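PDB 6LYJ: uracil-DNA glycosylase from Epstein-Barr virus, which belongs to the uracil-DNA glycosylase superfamily of alpha/beta proteins, with helices packed about a small parallel beta-sheet. Local coordinates for residues L35-L40 with E180-C185; A49-C54 with A163-A168; A184-L189 with N240-E245; L207-Q212 with N233-L238. One frame throughout, in Å; residues are numbered along the deposited sequence.

How the contacts relate
From the N terminus, helix 32-38 opens the loop that contact 1 closes at the end of helix 167-181. Contact 2 is nested inside that loop: helix 42-59, next in the chain, meets the start of helix 167-181, so the two contacts hold the two ends of one helix. Contact 3 begins where contact 1 ends, sharing A184 and C185, and joins strand 186-190 to helix 235-245. Nested within it, contact 4 ties strand 207-211 to the first turn of the same helix. The two strands are neighbours in the parallel sheet, which puts contacts 3 and 4 side by side, about 9 Å between centres, whereas contact 2 lies across the chain's centre from both.

Contact 1 of 4, residues L35-L40 with E180-C185; sequences LDFLQL and ERLKAC
R181, at the C-terminal end of helix 167-181, lies against F37 and Q39 at the end of helix 32-38. Just before it, E180 turns its carboxylate to the rim of the guanidinium, and OE2 forms a salt bridge with R181 NE at 3.6 Å, in the plane of the group. The aliphatic root of R181 meets the phenyl ring: its CB stands 3.5 Å from F37 CZ. F37 CG is anti to the backbone N (chi1 -176°), which starts the ring out from its helix, and the two side chains slide past each other in opposite directions with ring and guanidinium planes 62° apart. A bend at chi2 (-95°) places R181 CD, after which the chain carries the guanidinium on to the helix end. There the modelled approach of NH1 to the carbonyl of F37 is too short to be trusted, which leaves the placement of NH1 beside Q39 CG doubtful as well. A water bridges the segments, donating to Q39 O at 2.8 Å and accepting only a weak bond from R181 NH2 at 3.2 Å, which shares the doubt over the guanidinium. Q39 has left the helix with positive phi. Next along, L182 adds a loose apolar touch, its CD2 being 4.4 Å from F37 CZ. F37 also packs on L178 and P80, and L38 packs on F170 and L177, so helix 32-38 packs on helix 167-181, while beyond L182 the chain runs to C185, whose backbone bonds to L207 in the outer strand 207-211 of the parallel sheet.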
loop_
_atom_site.group_PDB
_atom_site.type_symbol
_atom_site.label_atom_id
_atom_site.label_comp_id
_atom_site.label_asym_id
_atom_site.label_seq_id
_atom_site.Cartn_x
_atom_site.Cartn_y
_atom_site.Cartn_z
ATOM N N LEU A 35 3.386 9.456 -23.115
ATOM C CA LEU A 35 2.462 10.288 -23.879
ATOM C C LEU A 35 2.074 9.603 -25.184
ATOM O O LEU A 35 0.895 9.576 -25.553
ATOM C CB LEU A 35 3.083 11.657 -24.149
ATOM C CG LEU A 35 3.289 12.536 -22.913
ATOM C CD1 LEU A 35 4.024 13.820 -23.278
ATOM C CD2 LEU A 35 1.969 12.835 -22.219
ATOM N N ASP A 36 3.056 9.035 -25.892
ATOM C CA ASP A 36 2.756 8.263 -27.096
ATOM C C ASP A 36 1.852 7.073 -26.785
ATOM O O ASP A 36 0.935 6.762 -27.553
ATOM C CB ASP A 36 4.052 7.787 -27.756
ATOM C CG ASP A 36 4.926 8.934 -28.230
ATOM O OD1 ASP A 36 4.393 10.047 -28.427
ATOM O OD2 ASP A 36 6.144 8.721 -28.414
ATOM N N PHE A 37 2.112 6.385 -25.669
ATOM C CA PHE A 37 1.349 5.192 -25.316
ATOM C C PHE A 37 -0.099 5.519 -24.973
ATOM O O PHE A 37 -1.017 4.800 -25.383
ATOM C CB PHE A 37 2.031 4.488 -24.143
ATOM C CG PHE A 37 1.389 3.191 -23.747
ATOM C CD1 PHE A 37 1.644 2.029 -24.455
ATOM C CD2 PHE A 37 0.550 3.130 -22.644
ATOM C CE1 PHE A 37 1.063 0.832 -24.082
ATOM C CE2 PHE A 37 -0.035 1.935 -22.266
ATOM C CZ PHE A 37 0.224 0.785 -22.986
ATOM N N LEU A 38 -0.327 6.592 -24.214
ATOM C CA LEU A 38 -1.675 6.883 -23.748
ATOM C C LEU A 38 -2.536 7.529 -24.825
ATOM O O LEU A 38 -3.752 7.307 -24.846
ATOM C CB LEU A 38 -1.616 7.795 -22.520
ATOM C CG LEU A 38 -0.945 7.235 -21.264
ATOM C CD1 LEU A 38 -0.853 8.305 -20.180
ATOM C CD2 LEU A 38 -1.681 6.001 -20.754
ATOM N N GLN A 39 -1.927 8.288 -25.737
ATOM C CA GLN A 39 -2.658 8.991 -26.792
ATOM C C GLN A 39 -3.808 9.804 -26.201
ATOM O O GLN A 39 -4.960 9.700 -26.627
ATOM C CB GLN A 39 -3.165 8.018 -27.859
ATOM C CG GLN A 39 -2.075 7.226 -28.560
ATOM C CD GLN A 39 -1.208 8.095 -29.449
ATOM O OE1 GLN A 39 -1.689 9.042 -30.072
ATOM N NE2 GLN A 39 0.080 7.778 -29.512
ATOM N N LEU A 40 -3.487 10.615 -25.197
ATOM C CA LEU A 40 -4.516 11.344 -24.465
ATOM C C LEU A 40 -5.197 12.357 -25.373
ATOM O O LEU A 40 -4.530 13.128 -26.068
ATOM C CB LEU A 40 -3.914 12.050 -23.251
ATOM C CG LEU A 40 -3.298 11.188 -22.148
ATOM C CD1 LEU A 40 -2.709 12.076 -21.070
ATOM C CD2 LEU A 40 -4.347 10.258 -21.551
ATOM N N GLU A 180 -5.885 -2.573 -22.474
ATOM C CA GLU A 180 -6.278 -2.520 -23.879
ATOM C C GLU A 180 -5.085 -2.683 -24.818
ATOM O O GLU A 180 -5.166 -3.414 -25.814
ATOM C CB GLU A 180 -7.002 -1.201 -24.150
ATOM C CG GLU A 180 -7.262 -0.899 -25.611
ATOM C CD GLU A 180 -7.737 0.527 -25.826
ATOM O OE1 GLU A 180 -8.414 1.069 -24.926
ATOM O OE2 GLU A 180 -7.437 1.104 -26.892
ATOM N N ARG A 181 -3.973 -2.012 -24.520
ATOM C CA ARG A 181 -2.858 -1.877 -25.449
ATOM C C ARG A 181 -1.827 -2.989 -25.327
ATOM O O ARG A 181 -1.145 -3.296 -26.311
ATOM C CB ARG A 181 -2.157 -0.531 -25.234
ATOM C CG ARG A 181 -3.057 0.685 -25.396
ATOM C CD ARG A 181 -3.001 1.282 -26.786
ATOM N NE ARG A 181 -4.049 2.286 -26.962
ATOM C CZ ARG A 181 -3.838 3.599 -26.936
ATOM N NH1 ARG A 181 -2.614 4.070 -26.751
ATOM N NH2 ARG A 181 -4.850 4.441 -27.101
ATOM N N LEU A 182 -1.678 -3.589 -24.147
ATOM C CA LEU A 182 -0.725 -4.677 -23.980
ATOM C C LEU A 182 -1.342 -5.996 -24.423
ATOM O O LEU A 182 -2.515 -6.272 -24.157
ATOM C CB LEU A 182 -0.269 -4.772 -22.523
ATOM C CG LEU A 182 0.495 -3.560 -21.980
ATOM C CD1 LEU A 182 0.833 -3.756 -20.508
ATOM C CD2 LEU A 182 1.755 -3.297 -22.799
ATOM N N LYS A 183 -0.538 -6.811 -25.110
ATOM C CA LYS A 183 -1.017 -8.108 -25.577
ATOM C C LYS A 183 -1.202 -9.086 -24.422
ATOM O O LYS A 183 -2.178 -9.847 -24.396
ATOM C CB LYS A 183 -0.049 -8.675 -26.616
ATOM C CG LYS A 183 -0.477 -9.999 -27.227
ATOM C CD LYS A 183 0.560 -10.503 -28.225
ATOM C CE LYS A 183 0.084 -11.770 -28.917
ATOM N NZ LYS A 183 0.992 -12.173 -30.028
ATOM N N ALA A 184 -0.281 -9.082 -23.462
ATOM C CA ALA A 184 -0.317 -10.028 -22.352
ATOM C C ALA A 184 0.381 -9.401 -21.158
ATOM O O ALA A 184 1.551 -9.014 -21.256
ATOM C CB ALA A 184 0.356 -11.349 -22.735
ATOM N N CYS A 185 -0.321 -9.337 -20.029
ATOM C CA CYS A 185 0.187 -8.655 -18.849
ATOM C C CYS A 185 -0.402 -9.311 -17.609
ATOM O O CYS A 185 -1.499 -9.870 -17.653
ATOM C CB CYS A 185 -0.155 -7.162 -18.897
ATOM S SG CYS A 185 0.647 -6.161 -17.636
HETATM O O HOH W 1 -6.321 7.301 -27.230
#

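Contact 2 of 4, residues A49-C54 with A163-A168; sequences AAVIAC and ADIGWA
The N-cap of helix 167-181 is formed by G166, and the turn around it packs on helix 42-59 chiefly through V51. With V51 CG1 anti to the backbone N (chi1 -177°), this methyl sits squarely over one face of the W167 indole in a CH-pi contact, 3.8 Å from the centroid of the six-membered ring and only 10° off its normal. I52, one residue on, adds a more distant touch, CG1 lying 4.3 Å from W167 CH2 at an oblique approach. The indole N-H is used outside the interface, NE1 bonding to T153 OG1, and the ring also touches L48 and V55 of helix 42-59, so it is bedded on that helix over more than one turn.

The methyls of V51 also press on the carbonyls of the turn. CG1 comes within 3.6 Å of I165 O, and CG2 within 3.9 Å of G166 O. G166 has a strongly positive phi (116°), and V51 CG2 fills the side on which a beta carbon would stand, so the bare backbone allows this close approach as the chain turns into the helix. No hydrogen bond crosses between the segments, and the fit rests on shape. A turn further along helix 42-59, the sulfur of C54 reaches the branched root of I165: SG lies 4.0 Å from I165 CB and 4.2 Å from I165 CG2.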
loop_
_atom_site.group_PDB
_atom_site.type_symbol
_atom_site.label_atom_id
_atom_site.label_comp_id
_atom_site.label_asym_id
_atom_site.label_seq_id
_atom_site.Cartn_x
_atom_site.Cartn_y
_atom_site.Cartn_z
ATOM N N ALA A 49 -3.596 18.013 -16.769
ATOM C CA ALA A 49 -2.938 19.276 -16.442
ATOM C C ALA A 49 -3.609 19.961 -15.260
ATOM O O ALA A 49 -2.931 20.577 -14.432
ATOM C CB ALA A 49 -2.937 20.204 -17.657
ATOM N N ALA A 50 -4.934 19.833 -15.148
ATOM C CA ALA A 50 -5.655 20.463 -14.048
ATOM C C ALA A 50 -5.344 19.776 -12.727
ATOM O O ALA A 50 -5.227 20.438 -11.690
ATOM C CB ALA A 50 -7.158 20.444 -14.327
ATOM N N VAL A 51 -5.207 18.447 -12.743
ATOM C CA VAL A 51 -4.823 17.755 -11.511
ATOM C C VAL A 51 -3.418 18.177 -11.090
ATOM O O VAL A 51 -3.148 18.431 -9.903
ATOM C CB VAL A 51 -4.927 16.231 -11.691
ATOM C CG1 VAL A 51 -4.591 15.527 -10.387
ATOM C CG2 VAL A 51 -6.318 15.846 -12.164
ATOM N N ILE A 52 -2.496 18.223 -12.054
ATOM C CA ILE A 52 -1.134 18.678 -11.783
ATOM C C ILE A 52 -1.143 20.086 -11.195
ATOM O O ILE A 52 -0.412 20.385 -10.243
ATOM C CB ILE A 52 -0.290 18.596 -13.068
ATOM C CG1 ILE A 52 -0.072 17.129 -13.448
ATOM C CG2 ILE A 52 1.037 19.328 -12.897
ATOM C CD1 ILE A 52 0.526 16.934 -14.816
ATOM N N ALA A 53 -1.978 20.970 -11.751
ATOM C CA ALA A 53 -2.068 22.336 -11.246
ATOM C C ALA A 53 -2.610 22.363 -9.822
ATOM O O ALA A 53 -2.163 23.167 -8.995
ATOM C CB ALA A 53 -2.939 23.180 -12.179
ATOM N N CYS A 54 -3.602 21.518 -9.532
ATOM C CA CYS A 54 -4.127 21.422 -8.173
ATOM C C CYS A 54 -3.024 21.051 -7.192
ATOM O O CYS A 54 -2.897 21.655 -6.116
ATOM C CB CYS A 54 -5.258 20.393 -8.121
ATOM S SG CYS A 54 -5.944 20.115 -6.472
ATOM N N ALA A 163 -6.893 11.892 -2.114
ATOM C CA ALA A 163 -7.684 10.846 -2.754
ATOM C C ALA A 163 -8.746 11.386 -3.708
ATOM O O ALA A 163 -9.224 10.634 -4.562
ATOM C CB ALA A 163 -8.352 9.966 -1.692
ATOM N N ASP A 164 -9.136 12.658 -3.591
ATOM C CA ASP A 164 -10.255 13.180 -4.369
ATOM C C ASP A 164 -9.876 14.362 -5.253
ATOM O O ASP A 164 -10.754 15.130 -5.657
ATOM C CB ASP A 164 -11.408 13.575 -3.442
ATOM C CG ASP A 164 -12.024 12.383 -2.738
ATOM O OD1 ASP A 164 -12.290 11.364 -3.410
ATOM O OD2 ASP A 164 -12.236 12.463 -1.509
ATOM N N ILE A 165 -8.594 14.541 -5.567
ATOM C CA ILE A 165 -8.189 15.675 -6.388
ATOM C C ILE A 165 -8.075 15.316 -7.860
ATOM O O ILE A 165 -7.725 16.180 -8.677
ATOM C CB ILE A 165 -6.874 16.285 -5.870
ATOM C CG1 ILE A 165 -5.719 15.311 -6.076
ATOM C CG2 ILE A 165 -7.020 16.660 -4.400
ATOM C CD1 ILE A 165 -4.381 15.898 -5.726
ATOM N N GLY A 166 -8.361 14.070 -8.226
ATOM C CA GLY A 166 -8.396 13.664 -9.618
ATOM C C GLY A 166 -7.366 12.629 -10.014
ATOM O O GLY A 166 -7.343 12.234 -11.188
ATOM N N TRP A 167 -6.493 12.174 -9.109
ATOM C CA TRP A 167 -5.528 11.143 -9.482
ATOM C C TRP A 167 -6.221 9.837 -9.856
ATOM O O TRP A 167 -5.750 9.112 -10.739
ATOM C CB TRP A 167 -4.526 10.900 -8.349
ATOM C CG TRP A 167 -3.453 11.955 -8.200
ATOM C CD1 TRP A 167 -3.114 12.622 -7.054
ATOM C CD2 TRP A 167 -2.584 12.456 -9.225
ATOM N NE1 TRP A 167 -2.091 13.501 -7.303
ATOM C CE2 TRP A 167 -1.747 13.420 -8.628
ATOM C CE3 TRP A 167 -2.435 12.186 -10.591
ATOM C CZ2 TRP A 167 -0.774 14.113 -9.347
ATOM C CZ3 TRP A 167 -1.469 12.877 -11.304
ATOM C CH2 TRP A 167 -0.651 13.829 -10.681
ATOM N N ALA A 168 -7.321 9.504 -9.171
ATOM C CA ALA A 168 -7.974 8.217 -9.399
ATOM C C ALA A 168 -8.500 8.098 -10.826
ATOM O O ALA A 168 -8.397 7.032 -11.444
ATOM C CB ALA A 168 -9.107 8.010 -8.389
#

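Contact 3 of 4, residues A184-L189 with N240-E245; sequences ACVFML and NNFLRE
V186 and F242 carry much of the apolar contact between these parts of strand 186-190 and helix 235-245. F242 CG is anti to the backbone N (chi1 177°), which sends the ring from the helix toward the strand, and the two side chains slide past one another in opposite directions. V186 CG2 lies 3.5 Å from F242 CD2, at an oblique approach to the ring. The far end of the same ring is met by A184, whose CB is 3.9 Å from F242 CE2. The same methyl of V186, CG2, also reaches L243 CD2, at a loose 4.4 Å.

Backbone against ring makes a second kind of contact: C185 N lies 3.7 Å from F242 CE2, near the ring plane and at its edge. The aromatic rim thus passes close to the chain just before the strand begins.

Polar bonds belong to the helix and its surroundings. R244 NH1 donates to N241 OD1 at 2.7 Å from well above the carbonyl plane (50° out of it), while R244 NH2 forms a salt bridge with E250 and N240 OD1 accepts from I251 N. V186 packs in addition on L209 and A239, and F242 on L207, which extends the apolar layer between the sheet and the helix. As no hydrogen bond crosses here, the helix is set against the strand by shape and burial of hydrocarbon, with no directional bond between the two segments.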
loop_
_atom_site.group_PDB
_atom_site.type_symbol
_atom_site.label_atom_id
_atom_site.label_comp_id
_atom_site.label_asym_id
_atom_site.label_seq_id
_atom_site.Cartn_x
_atom_site.Cartn_y
_atom_site.Cartn_z
ATOM N N ALA A 184 -0.281 -9.082 -23.462
ATOM C CA ALA A 184 -0.317 -10.028 -22.352
ATOM C C ALA A 184 0.381 -9.401 -21.158
ATOM O O ALA A 184 1.551 -9.014 -21.256
ATOM C CB ALA A 184 0.356 -11.349 -22.735
ATOM N N CYS A 185 -0.321 -9.337 -20.029
ATOM C CA CYS A 185 0.187 -8.655 -18.849
ATOM C C CYS A 185 -0.402 -9.311 -17.609
ATOM O O CYS A 185 -1.499 -9.870 -17.653
ATOM C CB CYS A 185 -0.155 -7.162 -18.897
ATOM S SG CYS A 185 0.647 -6.161 -17.636
ATOM N N VAL A 186 0.349 -9.253 -16.503
ATOM C CA VAL A 186 -0.118 -9.716 -15.198
ATOM C C VAL A 186 -0.489 -8.508 -14.349
ATOM O O VAL A 186 0.231 -7.500 -14.334
ATOM C CB VAL A 186 0.949 -10.576 -14.488
ATOM C CG1 VAL A 186 0.434 -11.064 -13.135
ATOM C CG2 VAL A 186 1.373 -11.750 -15.361
ATOM N N PHE A 187 -1.621 -8.600 -13.652
ATOM C CA PHE A 187 -2.093 -7.565 -12.737
ATOM C C PHE A 187 -2.270 -8.179 -11.354
ATOM O O PHE A 187 -3.030 -9.141 -11.195
ATOM C CB PHE A 187 -3.413 -6.949 -13.218
ATOM C CG PHE A 187 -3.304 -6.212 -14.527
ATOM C CD1 PHE A 187 -3.244 -6.903 -15.728
ATOM C CD2 PHE A 187 -3.259 -4.828 -14.553
ATOM C CE1 PHE A 187 -3.142 -6.227 -16.933
ATOM C CE2 PHE A 187 -3.157 -4.145 -15.753
ATOM C CZ PHE A 187 -3.100 -4.846 -16.943
ATOM N N MET A 188 -1.565 -7.636 -10.361
ATOM C CA MET A 188 -1.620 -8.133 -8.988
ATOM C C MET A 188 -2.404 -7.132 -8.144
ATOM O O MET A 188 -1.932 -6.018 -7.894
ATOM C CB MET A 188 -0.217 -8.350 -8.420
ATOM C CG MET A 188 0.659 -9.321 -9.213
ATOM S SD MET A 188 2.274 -9.532 -8.437
ATOM C CE MET A 188 3.062 -10.712 -9.531
ATOM N N LEU A 189 -3.593 -7.538 -7.703
ATOM C CA LEU A 189 -4.509 -6.689 -6.945
ATOM C C LEU A 189 -4.637 -7.245 -5.529
ATOM O O LEU A 189 -5.273 -8.284 -5.323
ATOM C CB LEU A 189 -5.869 -6.622 -7.641
ATOM C CG LEU A 189 -5.802 -6.338 -9.148
ATOM C CD1 LEU A 189 -7.185 -6.287 -9.784
ATOM C CD2 LEU A 189 -5.063 -5.040 -9.397
ATOM N N ASN A 240 5.273 -15.400 -13.339
ATOM C CA ASN A 240 6.325 -15.858 -14.244
ATOM C C ASN A 240 5.870 -17.035 -15.105
ATOM O O ASN A 240 6.285 -17.141 -16.266
ATOM C CB ASN A 240 7.588 -16.223 -13.466
ATOM C CG ASN A 240 8.520 -15.036 -13.280
ATOM O OD1 ASN A 240 8.413 -14.036 -13.992
ATOM N ND2 ASN A 240 9.446 -15.148 -12.333
ATOM N N ASN A 241 5.027 -17.924 -14.571
ATOM C CA ASN A 241 4.465 -18.990 -15.400
ATOM C C ASN A 241 3.675 -18.411 -16.566
ATOM O O ASN A 241 3.794 -18.878 -17.707
ATOM C CB ASN A 241 3.576 -19.917 -14.569
ATOM C CG ASN A 241 4.358 -20.728 -13.558
ATOM O OD1 ASN A 241 5.583 -20.830 -13.638
ATOM N ND2 ASN A 241 3.650 -21.332 -12.610
ATOM N N PHE A 242 2.864 -17.387 -16.293
ATOM C CA PHE A 242 2.101 -16.743 -17.354
ATOM C C PHE A 242 3.032 -16.147 -18.399
ATOM O O PHE A 242 2.860 -16.372 -19.604
ATOM C CB PHE A 242 1.187 -15.671 -16.757
ATOM C CG PHE A 242 0.404 -14.893 -17.775
ATOM C CD1 PHE A 242 -0.784 -15.396 -18.287
ATOM C CD2 PHE A 242 0.835 -13.643 -18.199
ATOM C CE1 PHE A 242 -1.518 -14.677 -19.218
ATOM C CE2 PHE A 242 0.103 -12.918 -19.126
ATOM C CZ PHE A 242 -1.075 -13.436 -19.635
ATOM N N LEU A 243 4.053 -15.412 -17.947
ATOM C CA LEU A 243 4.971 -14.775 -18.887
ATOM C C LEU A 243 5.668 -15.818 -19.754
ATOM O O LEU A 243 5.836 -15.618 -20.963
ATOM C CB LEU A 243 5.990 -13.916 -18.134
ATOM C CG LEU A 243 5.422 -12.720 -17.357
ATOM C CD1 LEU A 243 6.525 -11.957 -16.626
ATOM C CD2 LEU A 243 4.649 -11.791 -18.288
ATOM N N ARG A 244 6.075 -16.938 -19.154
ATOM C CA ARG A 244 6.713 -17.998 -19.927
ATOM C C ARG A 244 5.749 -18.572 -20.958
ATOM O O ARG A 244 6.123 -18.803 -22.113
ATOM C CB ARG A 244 7.216 -19.111 -19.008
ATOM C CG ARG A 244 7.937 -20.223 -19.767
ATOM C CD ARG A 244 8.608 -21.242 -18.849
ATOM N NE ARG A 244 7.684 -21.814 -17.873
ATOM C CZ ARG A 244 7.624 -21.468 -16.593
ATOM N NH1 ARG A 244 6.755 -22.063 -15.787
ATOM N NH2 ARG A 244 8.432 -20.530 -16.120
ATOM N N GLU A 245 4.496 -18.799 -20.552
ATOM C CA GLU A 245 3.487 -19.321 -21.471
ATOM C C GLU A 245 3.265 -18.386 -22.657
ATOM O O GLU A 245 3.021 -18.846 -23.780
ATOM C CB GLU A 245 2.181 -19.561 -20.712
ATOM C CG GLU A 245 0.984 -19.901 -21.583
ATOM C CD GLU A 245 -0.326 -19.804 -20.823
ATOM O OE1 GLU A 245 -1.330 -19.370 -21.425
ATOM O OE2 GLU A 245 -0.347 -20.149 -19.622
#

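Contact 4 of 4, residues L207-Q212 with N233-L238; sequences LVLTSQ and NNHFVL
The imidazole of H235 is sandwiched between L209 and N233. On one face L209 CB makes a CH-pi contact, 3.4 Å from the ring centroid and almost on its normal. On the opposite face N233 ND2 lies 3.4 Å above the plane, offset toward the rim. At the edge stands the peptide of T210, whose O accepts a weak hydrogen bond from H235 NE2 at 3.1 Å. The other ring nitrogen, ND1, bonds to W190 NE1 on the neighbouring strand, so both nitrogens have partners, which, with the packing on both faces, would restrain the ring's rotation.

The second flat group, the N233 amide, points its N-H at S211: ND2 to OG is 3.1 Å, nearly straight at 167°, with OG in the amide plane. S211 OG in turn donates to Q212 O at 2.9 Å, and this buried hydroxyl therefore both accepts and donates.

N233 also shapes the start of helix 235-245. Its CG lies between the backbone N and the carbonyl carbon (chi1 67°), and OD1 accepts from H235 N at 3.0 Å in an Asx turn, the donor standing well above the carbonyl plane (52° out of it). The N-cap residue, N234, sends OD1 instead to R124. This first turn packs against strand 207-211, an outer strand of the parallel sheet.

Further along, the leucines make van der Waals contacts. The two methyls of L209 part: CD1 comes 3.3 Å from H235 O, and CD2 lies 4.0 Å from L238 CD1, the two leucines crossing obliquely. At the start of the strand, L207 CD2 rests near L238 O.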
loop_
_atom_site.group_PDB
_atom_site.type_symbol
_atom_site.label_atom_id
_atom_site.label_comp_id
_atom_site.label_asym_id
_atom_site.label_seq_id
_atom_site.Cartn_x
_atom_site.Cartn_y
_atom_site.Cartn_z
ATOM N N LEU A 207 -3.749 -11.979 -17.036
ATOM C CA LEU A 207 -3.856 -12.732 -15.796
ATOM C C LEU A 207 -4.095 -11.746 -14.660
ATOM O O LEU A 207 -3.250 -10.886 -14.389
ATOM C CB LEU A 207 -2.593 -13.550 -15.546
ATOM C CG LEU A 207 -2.557 -14.339 -14.240
ATOM C CD1 LEU A 207 -3.736 -15.301 -14.187
ATOM C CD2 LEU A 207 -1.238 -15.086 -14.093
ATOM N N VAL A 208 -5.239 -11.864 -14.001
ATOM C CA VAL A 208 -5.578 -10.997 -12.881
ATOM C C VAL A 208 -5.461 -11.826 -11.610
ATOM O O VAL A 208 -6.252 -12.748 -11.381
ATOM C CB VAL A 208 -6.977 -10.391 -13.038
ATOM C CG1 VAL A 208 -7.308 -9.497 -11.849
ATOM C CG2 VAL A 208 -7.062 -9.618 -14.349
ATOM N N LEU A 209 -4.460 -11.510 -10.795
ATOM C CA LEU A 209 -4.201 -12.207 -9.544
ATOM C C LEU A 209 -4.700 -11.357 -8.384
ATOM O O LEU A 209 -4.352 -10.175 -8.279
ATOM C CB LEU A 209 -2.707 -12.500 -9.384
ATOM C CG LEU A 209 -2.050 -13.307 -10.508
ATOM C CD1 LEU A 209 -0.537 -13.324 -10.355
ATOM C CD2 LEU A 209 -2.599 -14.728 -10.518
ATOM N N THR A 210 -5.515 -11.956 -7.521
ATOM C CA THR A 210 -6.087 -11.253 -6.385
ATOM C C THR A 210 -5.798 -12.020 -5.106
ATOM O O THR A 210 -5.661 -13.248 -5.112
ATOM C CB THR A 210 -7.605 -11.065 -6.528
ATOM O OG1 THR A 210 -8.244 -12.345 -6.501
ATOM C CG2 THR A 210 -7.945 -10.360 -7.833
ATOM N N SER A 211 -5.708 -11.280 -4.007
ATOM C CA SER A 211 -5.567 -11.858 -2.675
ATOM C C SER A 211 -5.823 -10.752 -1.662
ATOM O O SER A 211 -6.031 -9.587 -2.019
ATOM C CB SER A 211 -4.186 -12.486 -2.469
ATOM O OG SER A 211 -3.201 -11.495 -2.239
ATOM N N GLN A 212 -5.795 -11.128 -0.387
ATOM C CA GLN A 212 -5.805 -10.133 0.672
ATOM C C GLN A 212 -4.538 -9.286 0.620
ATOM O O GLN A 212 -3.538 -9.647 -0.008
ATOM C CB GLN A 212 -5.935 -10.799 2.038
ATOM C CG GLN A 212 -7.337 -11.279 2.342
ATOM C CD GLN A 212 -7.466 -11.803 3.752
ATOM O OE1 GLN A 212 -6.506 -12.314 4.325
ATOM N NE2 GLN A 212 -8.654 -11.671 4.324
ATOM N N ASN A 233 -0.146 -16.796 -1.587
ATOM C CA ASN A 233 -0.929 -16.532 -2.788
ATOM C C ASN A 233 -0.209 -16.963 -4.061
ATOM O O ASN A 233 -0.863 -17.114 -5.099
ATOM C CB ASN A 233 -1.335 -15.050 -2.863
ATOM C CG ASN A 233 -0.155 -14.102 -3.062
ATOM O OD1 ASN A 233 0.957 -14.506 -3.392
ATOM N ND2 ASN A 233 -0.414 -12.818 -2.874
ATOM N N ASN A 234 1.111 -17.159 -4.007
ATOM C CA ASN A 234 1.896 -17.702 -5.116
ATOM C C ASN A 234 1.899 -16.779 -6.333
ATOM O O ASN A 234 2.181 -17.226 -7.449
ATOM C CB ASN A 234 1.392 -19.101 -5.507
ATOM C CG ASN A 234 2.506 -20.027 -5.955
ATOM O OD1 ASN A 234 3.621 -19.971 -5.437
ATOM N ND2 ASN A 234 2.206 -20.889 -6.919
ATOM N N HIS A 235 1.637 -15.481 -6.133
ATOM C CA HIS A 235 1.396 -14.590 -7.265
ATOM C C HIS A 235 2.637 -14.392 -8.132
ATOM O O HIS A 235 2.515 -14.229 -9.351
ATOM C CB HIS A 235 0.899 -13.233 -6.762
ATOM C CG HIS A 235 -0.561 -13.200 -6.424
ATOM N ND1 HIS A 235 -1.217 -12.035 -6.090
ATOM C CD2 HIS A 235 -1.487 -14.185 -6.363
ATOM C CE1 HIS A 235 -2.487 -12.302 -5.843
ATOM N NE2 HIS A 235 -2.677 -13.600 -5.999
ATOM N N PHE A 236 3.831 -14.390 -7.540
ATOM C CA PHE A 236 5.030 -14.135 -8.331
ATOM C C PHE A 236 5.413 -15.348 -9.177
ATOM O O PHE A 236 5.841 -15.199 -10.336
ATOM C CB PHE A 236 6.171 -13.718 -7.403
ATOM C CG PHE A 236 5.870 -12.474 -6.617
ATOM C CD1 PHE A 236 6.058 -11.221 -7.176
ATOM C CD2 PHE A 236 5.367 -12.558 -5.328
ATOM C CE1 PHE A 236 5.768 -10.076 -6.459
ATOM C CE2 PHE A 236 5.073 -11.416 -4.605
ATOM C CZ PHE A 236 5.273 -10.175 -5.171
ATOM N N VAL A 237 5.166 -16.547 -8.651
ATOM C CA VAL A 237 5.347 -17.762 -9.436
ATOM C C VAL A 237 4.322 -17.819 -10.562
ATOM O O VAL A 237 4.664 -18.101 -11.715
ATOM C CB VAL A 237 5.262 -19.003 -8.529
ATOM C CG1 VAL A 237 5.283 -20.282 -9.361
ATOM C CG2 VAL A 237 6.394 -18.996 -7.509
ATOM N N LEU A 238 3.043 -17.603 -10.235
ATOM C CA LEU A 238 2.008 -17.642 -11.264
ATOM C C LEU A 238 2.281 -16.605 -12.346
ATOM O O LEU A 238 2.060 -16.859 -13.537
ATOM C CB LEU A 238 0.633 -17.419 -10.633
ATOM C CG LEU A 238 0.172 -18.513 -9.666
ATOM C CD1 LEU A 238 -1.098 -18.083 -8.938
ATOM C CD2 LEU A 238 -0.035 -19.835 -10.400
#